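Uncharacterized protein (Actinomyces odontolyticus, PDB 4MJG) is of unknown function but belongs to the DUF4853 family and is probably a lipoprotein, its fold centred on a long antiparallel beta sheet. Local coordinates at residues V93-D98 and R107-I112; M75-L80 and F121-D126; G67-A72 and A129-S134; E8-P13 and D113-L118; L44-L49 and P177-G182. All blocks are in the same frame, centred on the assembly; numbering follows the deposited sequence.

Contacts 1, 3 and 5 join neighbouring strands of one antiparallel sheet: contact 3 near the centre of the chain, contacts 1 and 5 on opposite sides of it. Contact 2 lays helix 77-86 against strand 118-123, whose residues Phe121 and Phe123 are in turn hydrogen-bonded to Ile109 and Arg107 of contact 1. These four are partly buried; contact 4 lies at the surface, where the N-terminal segment meets the turn between strands 107-113 and 118-123. Backbone hydrogen bonds dominate the strand pairs, with added side-chain polar bonds at the end of the hairpin in contact 1; contact 2 has no hydrogen bond across its segments and is mainly aromatic and apolar, while contact 4 combines one backbone bond with ring packing.

Contact 1: V93-D98 and R107-I112; sequences VAVQVD and RGIQLI
The guanidinium of Arg107 turns its edge to the backbone carbonyl of Asp98: NE and NH2 both donate to Asp98 O, at 2.9 and 3.0 Å, and this oxygen lies only 3° out of the guanidinium plane. The Asp98 carboxylate, by contrast, is met from above its plane at both oxygens. Gly108 N donates to Asp98 OD2 at 2.9 Å, and Gln110 NE2 reaches Asp98 OD1 at 3.2 Å while also bonding Glu120. The Gln96 amide stands at 72° to that of Gln110, and its OE1 comes within 3.8 Å of Ile112 CD1. Strands 92-97 and 107-113 form a beta hairpin with Ala94-Ile112 and Gln96-Gln110 as hydrogen-bonded pairs; Val93 and Ala94 together face Ile112 in a classic bulge. On the face that carries Val95, Val97, Ile109 and Leu111, turned to helix 77-86, Val95 sets CG1 3.9 Å from Ile109 CG2 and CG2 3.8 Å from Leu111 CD1. Because Arg107 grips the carbonyl and not the carboxylate, whose OD2 is 6.3 Å from NE, the attraction between the two charges probably acts only at longer range, and Asp98 fastens the hairpin end through backbone and side chain alike.

Contact 2: M75-L80 and F121-D126; sequences MSFERL and FKFSED
Phe77 and Phe123 each hold CG anti to the backbone N (chi1 -174° and 163°), beside their own carbonyl carbons. Their rings meet as an offset edge-to-face pair. The edge of Phe77 is directed at the face of Phe123, with the planes at 74° and the centroids 5.8 Å apart. Phe77 CB stands over the centre of the Phe123 ring in a CH-pi contact, 4.2 Å from the centroid. In return, Phe123 CB lies in the plane of the Phe77 ring, 3.6 Å from CD1. The opposite face of Phe123 has the backbone N of Glu125 above it, offset toward the rim, and the carbonyl oxygen of Met75 sits at the ring edge beside CE1. These groups close the junction where helix 77-86 starts across one face of the antiparallel sheet and packs on strand 118-123. Ser76 is the N-cap of that helix, its OG accepting from Arg79 N at 3.3 Å. One turn on, Leu80 extends the apolar patch: its CD2 is 4.1 Å from Phe123 CB and 4.3 Å from Phe121 CB. No hydrogen bond links the two segments. Phe77 and Leu80 also touch Ile109 of the neighbouring strand, and Leu80 reaches Ile128. Next to Phe123, Ser124 O is hydrogen-bonded to the hydroxyl of Ser74, just ahead of Met75, which is present as selenomethionine.

Contact 3: G67-A72 and A129-S134; sequences GYTTVA and AVRSRS. With SO4 (sulfate ion), chain D.
Ala129 and Val71 form a non-hydrogen-bonded pair, Ala129 CB lying 4.4 Å from Val71 CG2. Val130 follows as the hydrogen-bonded partner of Thr70: Val130 N donates to Thr70 O at 2.8 Å, and Thr70 N to Val130 O at 3.1 Å. Thr70 OG1, placed between the backbone N and the carbonyl carbon (chi1 62°), is 3.8 Å from Val130 CB and is hydrogen-bonded to a water that donates to Val130 O, giving that carbonyl a second partner. This ladder joins strands 62-73 and 127-133 in the middle of the antiparallel sheet, with Ala33 against the side chains of Thr70 and Val130. The extended chain of Arg131 passes Thr69 OG1, its CD 4.1 Å away, and brings NH2 within 3.6 Å of a sulfate oxygen, O3. Ser132 O accepts a hydrogen bond from Gly67 N. Arg133, also extended, donates from NE to the same sulfate O3 at 3.0 Å. An alanine in place of Arg133 would probably leave the sulfate, likely from the crystallisation liquor, without this hydrogen bond and with a weaker positive surrounding. Ser134 OG is hydrogen-bonded to Val65 N, just ahead of Gly67 in the same partner strand.

Contact 4: E8-P13 and D113-L118; sequences EFVPFP and DNYGGL
Val10 N donates to Asn114 O at 2.9 Å (N-H...O 164°), tying the N-terminal residues 8-13 to a type I turn from Asp113 to Gly116. Within the turn, Asp113 OD1 accepts from Tyr115 N at 2.9 Å, making an Asx turn, and from Gly117 N; the two donors come from opposite faces of the carboxylate plane. Gly116 adopts a positive phi (89°), which disfavours a side chain. Its CA lies over the centre of the Phe9 ring in a CH-pi contact, 3.5 Å from the centroid. Phe9 has CG beside its backbone N (chi1 -66°), putting that atom 3.7 Å from Gly116 CA, and the ring also touches Ile112. Val10 and Tyr115 lie side by side, pointing the same way, with Val10 CB 3.9 Å from Tyr115 CD1. The hydroxyl of Tyr115 continues to Val16 N, a hydrogen bond to the chain just beyond residues 8-13. An alanine at Tyr115 would probably leave Val16 N without this partner and uncover the flank of Val10. The Asp113 carboxylate braces the turn from within, while residues 8-13 are held to it by one backbone bond and by the apolar contacts of Phe9 and Val10.

Contact 5: L44-L49 and P177-G182; sequences LTVMGL and PTLTTG
Leu44 and Leu179 pair where strands 44-55 and 176-181 run antiparallel in the main sheet, their short segments at 142° to each other. The close part centres on two backbone bonds: Leu179 N to Leu44 O at 2.8 Å, and Val46 N to Pro177 O at 3.0 Å. Val46 holds CG1 anti to the backbone N (chi1 -177°), and it is the CG2 branch that meets Leu179 CG, at 4.0 Å, the two side chains crossing obliquely. Val46 CB also rests 4.1 Å from Pro177 CG. Leu44 and Leu179 are buried, Leu44 against Ala33, Leu179 against Phe158, and both against Met161. The pairing is slacker elsewhere. The return bond from Leu44 N to Leu179 O is weak at 3.3 Å, and past Val46 the strands part: Met47 and Gly48 form a classic bulge facing Thr69 of the neighbouring strand. On the opposite face of the sheet from the leucines, the partly exposed Thr45 and the buried Thr178 touch lightly, Thr45 OG1 being 4.3 Å from Thr178 CG2. The Thr178 hydroxyl bonds instead to that of Thr164 in strand 161-166. Thr45 CG2, for its part, lies 3.7 Å from Pro177 O, the oxygen that accepts from Val46 N.

Contact 1: V93-D98 and R107-I112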
# COMPACT_ATOMS: atom_id res chain seq x y z
N VAL A 93 -5.32 12.94 4.69
CA VAL A 93 -6.10 14.18 4.58
C VAL A 93 -7.54 13.95 4.07
O VAL A 93 -8.40 14.80 4.26
CB VAL A 93 -5.41 15.25 3.70
CG1 VAL A 93 -4.03 15.59 4.24
CG2 VAL A 93 -5.32 14.82 2.24
N ALA A 94 -7.78 12.81 3.41
CA ALA A 94 -9.11 12.52 2.85
C ALA A 94 -9.33 11.03 2.61
O ALA A 94 -8.39 10.28 2.37
CB ALA A 94 -9.31 13.29 1.55
N VAL A 95 -10.60 10.61 2.67
CA VAL A 95 -11.00 9.23 2.39
C VAL A 95 -11.94 9.25 1.19
O VAL A 95 -13.07 9.74 1.29
CB VAL A 95 -11.73 8.59 3.59
CG1 VAL A 95 -12.10 7.15 3.28
CG2 VAL A 95 -10.87 8.68 4.84
N GLN A 96 -11.49 8.71 0.07
CA GLN A 96 -12.30 8.66 -1.15
C GLN A 96 -12.87 7.26 -1.36
O GLN A 96 -12.16 6.27 -1.23
CB GLN A 96 -11.47 9.06 -2.35
CG GLN A 96 -11.07 10.53 -2.35
CD GLN A 96 -10.26 10.91 -3.57
OE1 GLN A 96 -9.73 10.05 -4.27
NE2 GLN A 96 -10.17 12.21 -3.84
N VAL A 97 -14.16 7.20 -1.67
CA VAL A 97 -14.88 5.95 -1.86
C VAL A 97 -15.40 5.89 -3.30
O VAL A 97 -16.11 6.80 -3.73
CB VAL A 97 -16.05 5.84 -0.86
CG1 VAL A 97 -16.74 4.48 -0.99
CG2 VAL A 97 -15.56 6.06 0.57
N ASP A 98 -15.04 4.84 -4.03
CA ASP A 98 -15.48 4.68 -5.42
C ASP A 98 -17.00 4.68 -5.49
O ASP A 98 -17.67 4.02 -4.69
CB ASP A 98 -14.96 3.37 -6.03
CG ASP A 98 -13.48 3.43 -6.39
OD1 ASP A 98 -12.86 4.49 -6.19
OD2 ASP A 98 -12.96 2.41 -6.86
N ARG A 107 -14.22 -2.78 -6.09
CA ARG A 107 -14.57 -1.43 -5.66
C ARG A 107 -13.53 -0.93 -4.70
O ARG A 107 -13.19 -1.63 -3.74
CB ARG A 107 -15.94 -1.41 -4.98
CG ARG A 107 -16.54 -0.02 -4.87
CD ARG A 107 -17.92 -0.07 -4.23
NE ARG A 107 -18.50 1.26 -4.08
CZ ARG A 107 -19.66 1.50 -3.48
NH1 ARG A 107 -20.38 0.51 -2.96
NH2 ARG A 107 -20.10 2.75 -3.40
N GLY A 108 -13.05 0.28 -4.93
CA GLY A 108 -11.92 0.82 -4.19
C GLY A 108 -12.28 1.87 -3.15
O GLY A 108 -13.23 2.63 -3.33
N ILE A 109 -11.51 1.88 -2.07
CA ILE A 109 -11.48 3.00 -1.14
C ILE A 109 -10.04 3.50 -1.10
O ILE A 109 -9.11 2.70 -0.94
CB ILE A 109 -11.93 2.60 0.28
CG1 ILE A 109 -13.36 2.07 0.25
CG2 ILE A 109 -11.84 3.80 1.22
CD1 ILE A 109 -13.79 1.42 1.54
N GLN A 110 -9.87 4.80 -1.26
CA GLN A 110 -8.55 5.40 -1.29
C GLN A 110 -8.31 6.24 -0.05
O GLN A 110 -9.23 6.90 0.44
CB GLN A 110 -8.39 6.28 -2.53
CG GLN A 110 -8.47 5.53 -3.85
CD GLN A 110 -9.89 5.27 -4.28
OE1 GLN A 110 -10.70 6.20 -4.38
NE2 GLN A 110 -10.20 4.00 -4.56
N LEU A 111 -7.08 6.23 0.42
CA LEU A 111 -6.64 7.05 1.54
C LEU A 111 -5.59 8.02 0.99
O LEU A 111 -4.52 7.58 0.57
CB LEU A 111 -6.04 6.16 2.62
CG LEU A 111 -6.57 6.30 4.05
CD1 LEU A 111 -8.08 6.17 4.09
CD2 LEU A 111 -5.91 5.25 4.93
N ILE A 112 -5.92 9.31 0.95
CA ILE A 112 -5.07 10.30 0.30
C ILE A 112 -4.18 11.01 1.32
O ILE A 112 -4.68 11.56 2.30
CB ILE A 112 -5.90 11.37 -0.46
CG1 ILE A 112 -6.95 10.71 -1.37
CG2 ILE A 112 -5.00 12.28 -1.28
CD1 ILE A 112 -6.39 9.79 -2.43

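Contact 2: M75-L80 and F121-D126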
# COMPACT_ATOMS: atom_id res chain seq x y z
N MSE A 75 -14.74 -9.08 3.21
CA MSE A 75 -15.75 -8.58 4.14
C MSE A 75 -16.67 -7.72 3.32
O MSE A 75 -16.29 -7.25 2.25
CB MSE A 75 -15.10 -7.84 5.32
CG MSE A 75 -14.91 -6.34 5.12
SE MSE A 75 -13.45 -5.68 6.27
CE MSE A 75 -14.48 -5.32 7.90
N SER A 76 -17.89 -7.50 3.81
CA SER A 76 -18.85 -6.68 3.07
C SER A 76 -18.29 -5.28 2.88
O SER A 76 -17.62 -4.75 3.77
CB SER A 76 -20.20 -6.62 3.80
OG SER A 76 -20.15 -5.78 4.93
N PHE A 77 -18.54 -4.68 1.72
CA PHE A 77 -18.01 -3.36 1.41
C PHE A 77 -18.41 -2.32 2.46
O PHE A 77 -17.60 -1.49 2.86
CB PHE A 77 -18.46 -2.89 0.02
CG PHE A 77 -17.82 -1.61 -0.41
CD1 PHE A 77 -16.52 -1.61 -0.90
CD2 PHE A 77 -18.49 -0.40 -0.29
CE1 PHE A 77 -15.91 -0.43 -1.28
CE2 PHE A 77 -17.89 0.78 -0.68
CZ PHE A 77 -16.59 0.76 -1.17
N GLU A 78 -19.66 -2.37 2.89
CA GLU A 78 -20.17 -1.50 3.95
C GLU A 78 -19.33 -1.59 5.23
O GLU A 78 -19.06 -0.56 5.88
CB GLU A 78 -21.64 -1.89 4.24
CG GLU A 78 -22.41 -0.89 5.10
CD GLU A 78 -23.47 -1.56 5.95
OE1 GLU A 78 -24.18 -2.43 5.41
OE2 GLU A 78 -23.59 -1.23 7.15
N ARG A 79 -18.91 -2.80 5.58
CA ARG A 79 -18.10 -3.05 6.79
C ARG A 79 -16.65 -2.58 6.61
O ARG A 79 -15.99 -2.21 7.59
CB ARG A 79 -18.12 -4.54 7.15
N LEU A 80 -16.16 -2.62 5.37
CA LEU A 80 -14.81 -2.15 5.04
C LEU A 80 -14.72 -0.64 5.13
O LEU A 80 -13.76 -0.10 5.69
CB LEU A 80 -14.42 -2.61 3.63
CG LEU A 80 -13.02 -2.21 3.14
CD1 LEU A 80 -11.93 -2.91 3.95
CD2 LEU A 80 -12.86 -2.54 1.67
N PHE A 121 -7.65 0.32 -0.76
CA PHE A 121 -8.25 -0.93 -0.33
C PHE A 121 -9.21 -1.36 -1.43
O PHE A 121 -10.25 -0.73 -1.63
CB PHE A 121 -9.03 -0.73 0.97
CG PHE A 121 -8.20 -0.17 2.09
CD1 PHE A 121 -7.98 1.20 2.20
CD2 PHE A 121 -7.64 -1.01 3.05
CE1 PHE A 121 -7.22 1.71 3.24
CE2 PHE A 121 -6.88 -0.50 4.09
CZ PHE A 121 -6.67 0.87 4.18
N LYS A 122 -8.85 -2.41 -2.18
CA LYS A 122 -9.70 -2.92 -3.25
C LYS A 122 -10.60 -4.06 -2.78
O LYS A 122 -10.14 -5.19 -2.58
CB LYS A 122 -8.87 -3.36 -4.47
CG LYS A 122 -8.98 -2.41 -5.66
CD LYS A 122 -8.41 -3.01 -6.93
CE LYS A 122 -8.91 -2.27 -8.16
NZ LYS A 122 -8.64 -0.80 -8.11
N PHE A 123 -11.88 -3.77 -2.63
CA PHE A 123 -12.86 -4.80 -2.31
C PHE A 123 -13.14 -5.68 -3.52
O PHE A 123 -13.19 -5.21 -4.65
CB PHE A 123 -14.18 -4.18 -1.83
CG PHE A 123 -15.34 -5.13 -1.87
CD1 PHE A 123 -15.57 -6.01 -0.82
CD2 PHE A 123 -16.19 -5.16 -2.97
CE1 PHE A 123 -16.64 -6.90 -0.86
CE2 PHE A 123 -17.25 -6.05 -3.02
CZ PHE A 123 -17.48 -6.91 -1.96
N SER A 124 -13.31 -6.97 -3.26
CA SER A 124 -13.91 -7.90 -4.21
C SER A 124 -14.55 -9.03 -3.40
O SER A 124 -14.33 -9.12 -2.19
CB SER A 124 -12.88 -8.44 -5.21
OG SER A 124 -12.19 -9.56 -4.69
N GLU A 125 -15.32 -9.88 -4.06
CA GLU A 125 -16.02 -10.96 -3.36
C GLU A 125 -15.03 -11.98 -2.78
O GLU A 125 -15.27 -12.54 -1.71
CB GLU A 125 -17.03 -11.62 -4.30
CG GLU A 125 -18.29 -10.79 -4.53
CD GLU A 125 -19.16 -10.70 -3.29
OE1 GLU A 125 -19.49 -11.75 -2.70
OE2 GLU A 125 -19.53 -9.57 -2.91
N ASP A 126 -13.92 -12.20 -3.48
CA ASP A 126 -12.89 -13.14 -3.04
C ASP A 126 -12.06 -12.62 -1.87
O ASP A 126 -11.76 -13.37 -0.93
CB ASP A 126 -11.94 -13.50 -4.20
CG ASP A 126 -12.60 -14.37 -5.25
OD1 ASP A 126 -13.84 -14.27 -5.43
OD2 ASP A 126 -11.88 -15.16 -5.90

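Contact 3: G67-A72 and A129-S134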
# COMPACT_ATOMS: atom_id res chain seq x y z
N GLY A 67 4.09 0.25 -3.06
CA GLY A 67 4.44 -0.59 -1.92
C GLY A 67 4.05 -2.04 -2.10
O GLY A 67 3.69 -2.47 -3.19
N TYR A 68 4.15 -2.80 -1.01
CA TYR A 68 3.69 -4.19 -1.01
C TYR A 68 2.21 -4.22 -1.31
O TYR A 68 1.48 -3.29 -0.98
CB TYR A 68 3.92 -4.85 0.35
CG TYR A 68 5.34 -5.31 0.57
CD1 TYR A 68 5.75 -6.59 0.20
CD2 TYR A 68 6.27 -4.47 1.16
CE1 TYR A 68 7.04 -7.02 0.41
CE2 TYR A 68 7.56 -4.89 1.37
CZ TYR A 68 7.94 -6.17 0.99
OH TYR A 68 9.23 -6.57 1.20
N THR A 69 1.78 -5.29 -1.98
CA THR A 69 0.37 -5.54 -2.16
C THR A 69 0.03 -6.74 -1.30
O THR A 69 0.61 -7.80 -1.47
CB THR A 69 0.05 -5.84 -3.63
OG1 THR A 69 0.45 -4.72 -4.45
CG2 THR A 69 -1.44 -6.10 -3.81
N THR A 70 -0.87 -6.55 -0.33
CA THR A 70 -1.28 -7.64 0.56
C THR A 70 -2.76 -7.90 0.44
O THR A 70 -3.54 -7.00 0.12
CB THR A 70 -0.93 -7.36 2.03
OG1 THR A 70 -1.62 -6.20 2.50
CG2 THR A 70 0.56 -7.15 2.18
N VAL A 71 -3.15 -9.14 0.71
CA VAL A 71 -4.51 -9.60 0.51
C VAL A 71 -5.06 -10.25 1.78
O VAL A 71 -4.46 -11.17 2.32
CB VAL A 71 -4.59 -10.60 -0.66
CG1 VAL A 71 -5.99 -11.17 -0.80
CG2 VAL A 71 -4.17 -9.92 -1.95
N ALA A 72 -6.21 -9.75 2.24
CA ALA A 72 -6.91 -10.31 3.37
C ALA A 72 -8.18 -10.98 2.88
O ALA A 72 -8.61 -10.72 1.76
CB ALA A 72 -7.26 -9.22 4.37
N ALA A 129 -7.66 -6.37 -1.32
CA ALA A 129 -6.27 -6.06 -1.64
C ALA A 129 -5.91 -4.67 -1.13
O ALA A 129 -6.64 -3.71 -1.35
CB ALA A 129 -6.05 -6.16 -3.14
N VAL A 130 -4.77 -4.57 -0.44
CA VAL A 130 -4.28 -3.29 0.06
C VAL A 130 -3.00 -2.94 -0.68
O VAL A 130 -2.00 -3.66 -0.59
CB VAL A 130 -4.00 -3.34 1.57
CG1 VAL A 130 -3.64 -1.96 2.10
CG2 VAL A 130 -5.23 -3.87 2.31
N ARG A 131 -3.04 -1.84 -1.43
CA ARG A 131 -1.95 -1.43 -2.30
C ARG A 131 -1.61 0.04 -2.02
O ARG A 131 -2.49 0.85 -1.70
CB ARG A 131 -2.34 -1.66 -3.77
CG ARG A 131 -1.38 -1.07 -4.80
CD ARG A 131 -1.62 -1.66 -6.19
NE ARG A 131 -0.83 -1.00 -7.23
CZ ARG A 131 -1.10 0.20 -7.75
NH1 ARG A 131 -2.14 0.91 -7.33
NH2 ARG A 131 -0.31 0.70 -8.70
N SER A 132 -0.34 0.39 -2.09
CA SER A 132 0.08 1.78 -1.89
C SER A 132 0.80 2.29 -3.13
O SER A 132 1.41 1.51 -3.85
CB SER A 132 0.97 1.91 -0.65
OG SER A 132 2.31 1.55 -0.93
N ARG A 133 0.70 3.59 -3.37
CA ARG A 133 1.34 4.22 -4.51
C ARG A 133 1.62 5.67 -4.14
O ARG A 133 0.72 6.51 -4.18
CB ARG A 133 0.46 4.11 -5.75
CG ARG A 133 1.03 4.78 -6.98
CD ARG A 133 0.25 4.41 -8.24
NE ARG A 133 0.81 5.01 -9.45
CZ ARG A 133 0.51 6.22 -9.92
NH1 ARG A 133 -0.36 7.01 -9.29
NH2 ARG A 133 1.09 6.66 -11.03
N SER A 134 2.85 5.96 -3.76
CA SER A 134 3.23 7.30 -3.32
C SER A 134 3.01 8.35 -4.40
O SER A 134 2.83 8.02 -5.58
CB SER A 134 4.71 7.35 -2.91
OG SER A 134 5.54 7.45 -4.06
S SO4 D . 0.49 2.55 -12.21
O1 SO4 D . -0.85 2.75 -11.62
O2 SO4 D . 0.76 3.60 -13.23
O3 SO4 D . 1.50 2.62 -11.13
O4 SO4 D . 0.55 1.22 -12.85
O HOH W 1 -0.12 -3.75 1.62

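Contact 4: E8-P13 and D113-L118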
# COMPACT_ATOMS: atom_id res chain seq x y z
N GLU A 8 -4.58 21.52 -2.21
CA GLU A 8 -3.56 22.00 -1.26
C GLU A 8 -2.58 20.87 -0.88
O GLU A 8 -2.20 20.72 0.28
CB GLU A 8 -4.21 22.61 -0.01
CG GLU A 8 -4.41 24.12 -0.06
CD GLU A 8 -5.46 24.57 -1.07
OE1 GLU A 8 -6.26 23.74 -1.54
OE2 GLU A 8 -5.48 25.78 -1.38
N PHE A 9 -2.19 20.08 -1.88
CA PHE A 9 -1.15 19.07 -1.69
C PHE A 9 0.21 19.75 -1.61
O PHE A 9 0.45 20.73 -2.32
CB PHE A 9 -1.13 18.05 -2.84
CG PHE A 9 -2.35 17.19 -2.93
CD1 PHE A 9 -2.91 16.60 -1.79
CD2 PHE A 9 -2.94 16.92 -4.16
CE1 PHE A 9 -4.03 15.79 -1.88
CE2 PHE A 9 -4.06 16.11 -4.26
CZ PHE A 9 -4.60 15.55 -3.12
N VAL A 10 1.09 19.22 -0.75
CA VAL A 10 2.46 19.71 -0.63
C VAL A 10 3.14 19.64 -2.01
O VAL A 10 3.16 18.58 -2.63
CB VAL A 10 3.28 18.86 0.38
CG1 VAL A 10 4.75 19.27 0.37
CG2 VAL A 10 2.71 18.99 1.78
N PRO A 11 3.66 20.78 -2.49
CA PRO A 11 4.24 20.78 -3.84
C PRO A 11 5.52 19.94 -3.94
O PRO A 11 6.20 19.72 -2.93
CB PRO A 11 4.54 22.27 -4.09
CG PRO A 11 4.71 22.85 -2.74
CD PRO A 11 3.77 22.10 -1.84
N PHE A 12 5.82 19.52 -5.16
CA PHE A 12 6.89 18.55 -5.44
C PHE A 12 8.24 18.86 -4.79
O PHE A 12 8.82 18.00 -4.13
CB PHE A 12 7.04 18.38 -6.96
CG PHE A 12 8.12 17.42 -7.36
CD1 PHE A 12 7.90 16.05 -7.29
CD2 PHE A 12 9.34 17.87 -7.82
CE1 PHE A 12 8.88 15.15 -7.67
CE2 PHE A 12 10.33 16.98 -8.20
CZ PHE A 12 10.10 15.62 -8.12
N PRO A 13 8.76 20.09 -4.97
CA PRO A 13 10.10 20.39 -4.44
C PRO A 13 10.21 20.23 -2.92
O PRO A 13 11.28 19.87 -2.43
CB PRO A 13 10.32 21.86 -4.83
CG PRO A 13 9.31 22.15 -5.88
CD PRO A 13 8.14 21.28 -5.57
N ASP A 113 -2.87 10.99 1.09
CA ASP A 113 -1.92 11.68 1.96
C ASP A 113 -1.70 13.12 1.50
O ASP A 113 -2.13 13.52 0.41
CB ASP A 113 -0.58 10.93 2.06
CG ASP A 113 0.14 10.80 0.72
OD1 ASP A 113 0.18 11.79 -0.05
OD2 ASP A 113 0.69 9.71 0.43
N ASN A 114 -1.02 13.90 2.34
CA ASN A 114 -0.81 15.34 2.08
C ASN A 114 0.09 15.64 0.87
O ASN A 114 0.19 16.79 0.45
CB ASN A 114 -0.30 16.07 3.34
CG ASN A 114 0.67 15.23 4.16
OD1 ASN A 114 0.46 14.02 4.35
ND2 ASN A 114 1.72 15.86 4.67
N TYR A 115 0.73 14.60 0.32
CA TYR A 115 1.53 14.72 -0.90
C TYR A 115 0.70 14.47 -2.17
O TYR A 115 1.18 14.67 -3.28
CB TYR A 115 2.69 13.73 -0.88
CG TYR A 115 3.86 14.10 0.00
CD1 TYR A 115 3.74 15.05 1.02
CD2 TYR A 115 5.10 13.49 -0.17
CE1 TYR A 115 4.83 15.38 1.82
CE2 TYR A 115 6.19 13.80 0.63
CZ TYR A 115 6.05 14.75 1.62
OH TYR A 115 7.13 15.07 2.40
N GLY A 116 -0.54 14.02 -2.00
CA GLY A 116 -1.36 13.59 -3.14
C GLY A 116 -1.14 12.11 -3.44
O GLY A 116 -1.71 11.58 -4.40
N GLY A 117 -0.33 11.46 -2.61
CA GLY A 117 -0.12 10.03 -2.68
C GLY A 117 -1.31 9.27 -2.16
O GLY A 117 -2.29 9.86 -1.71
N LEU A 118 -1.21 7.95 -2.18
CA LEU A 118 -2.38 7.09 -2.18
C LEU A 118 -2.17 5.76 -1.46
O LEU A 118 -1.08 5.18 -1.48
CB LEU A 118 -2.75 6.82 -3.65
CG LEU A 118 -3.85 5.82 -3.96
CD1 LEU A 118 -5.18 6.45 -3.65
CD2 LEU A 118 -3.79 5.39 -5.43

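Contact 5: L44-L49 and P177-G182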
# COMPACT_ATOMS: atom_id res chain seq x y z
N LEU A 44 -2.54 -11.66 6.43
CA LEU A 44 -2.37 -11.12 5.08
C LEU A 44 -1.52 -12.06 4.23
O LEU A 44 -0.56 -12.65 4.72
CB LEU A 44 -1.68 -9.75 5.13
CG LEU A 44 -2.42 -8.59 5.79
CD1 LEU A 44 -1.51 -7.38 5.90
CD2 LEU A 44 -3.68 -8.22 5.01
N THR A 45 -1.88 -12.18 2.96
CA THR A 45 -1.06 -12.88 1.96
C THR A 45 -0.32 -11.82 1.15
O THR A 45 -0.92 -10.82 0.76
CB THR A 45 -1.95 -13.71 1.02
OG1 THR A 45 -2.76 -14.60 1.79
CG2 THR A 45 -1.10 -14.51 0.05
N VAL A 46 0.96 -12.03 0.88
CA VAL A 46 1.74 -11.05 0.12
C VAL A 46 1.58 -11.34 -1.37
O VAL A 46 2.15 -12.29 -1.91
CB VAL A 46 3.23 -11.06 0.52
CG1 VAL A 46 3.99 -9.98 -0.23
CG2 VAL A 46 3.36 -10.85 2.03
N MSE A 47 0.79 -10.49 -2.03
CA MSE A 47 0.42 -10.67 -3.43
C MSE A 47 1.46 -10.10 -4.36
O MSE A 47 1.67 -10.63 -5.45
CB MSE A 47 -0.90 -9.92 -3.71
CG MSE A 47 -1.97 -10.79 -4.37
SE MSE A 47 -1.45 -11.24 -6.21
CE MSE A 47 -1.87 -9.45 -6.96
N GLY A 48 2.10 -9.01 -3.94
CA GLY A 48 3.07 -8.32 -4.78
C GLY A 48 4.17 -7.69 -3.95
O GLY A 48 3.97 -7.34 -2.78
N LEU A 49 5.33 -7.54 -4.57
CA LEU A 49 6.48 -6.91 -3.94
C LEU A 49 6.55 -5.46 -4.37
O LEU A 49 6.08 -5.11 -5.45
CB LEU A 49 7.75 -7.65 -4.33
CG LEU A 49 7.84 -9.09 -3.85
CD1 LEU A 49 9.14 -9.73 -4.32
CD2 LEU A 49 7.72 -9.17 -2.34
N PRO A 177 3.49 -16.74 0.60
CA PRO A 177 3.97 -16.14 1.83
C PRO A 177 2.88 -15.37 2.55
O PRO A 177 2.13 -14.63 1.92
CB PRO A 177 5.07 -15.20 1.34
CG PRO A 177 4.66 -14.82 -0.03
CD PRO A 177 3.93 -15.99 -0.60
N THR A 178 2.80 -15.56 3.87
CA THR A 178 1.78 -14.92 4.68
C THR A 178 2.40 -14.13 5.82
O THR A 178 3.52 -14.41 6.25
CB THR A 178 0.81 -15.96 5.26
OG1 THR A 178 1.54 -16.87 6.09
CG2 THR A 178 0.11 -16.73 4.16
N LEU A 179 1.65 -13.15 6.33
CA LEU A 179 2.08 -12.36 7.47
C LEU A 179 1.13 -12.59 8.64
O LEU A 179 -0.09 -12.50 8.48
CB LEU A 179 2.07 -10.87 7.11
CG LEU A 179 2.98 -10.46 5.95
CD1 LEU A 179 2.76 -9.00 5.60
CD2 LEU A 179 4.44 -10.70 6.30
N THR A 180 1.70 -12.89 9.80
CA THR A 180 0.91 -13.06 11.02
C THR A 180 1.54 -12.28 12.17
O THR A 180 2.77 -12.14 12.24
CB THR A 180 0.74 -14.55 11.39
OG1 THR A 180 1.94 -15.26 11.08
CG2 THR A 180 -0.42 -15.16 10.62
N THR A 181 0.69 -11.79 13.06
CA THR A 181 1.11 -10.88 14.14
C THR A 181 2.07 -11.55 15.12
O THR A 181 1.99 -12.75 15.36
CB THR A 181 -0.12 -10.35 14.91
OG1 THR A 181 -0.88 -11.45 15.42
CG2 THR A 181 -1.00 -9.49 14.00
N GLY A 182 2.98 -10.75 15.68
CA GLY A 182 4.01 -11.25 16.60
C GLY A 182 5.33 -11.48 15.90
O GLY A 182 5.36 -11.79 14.71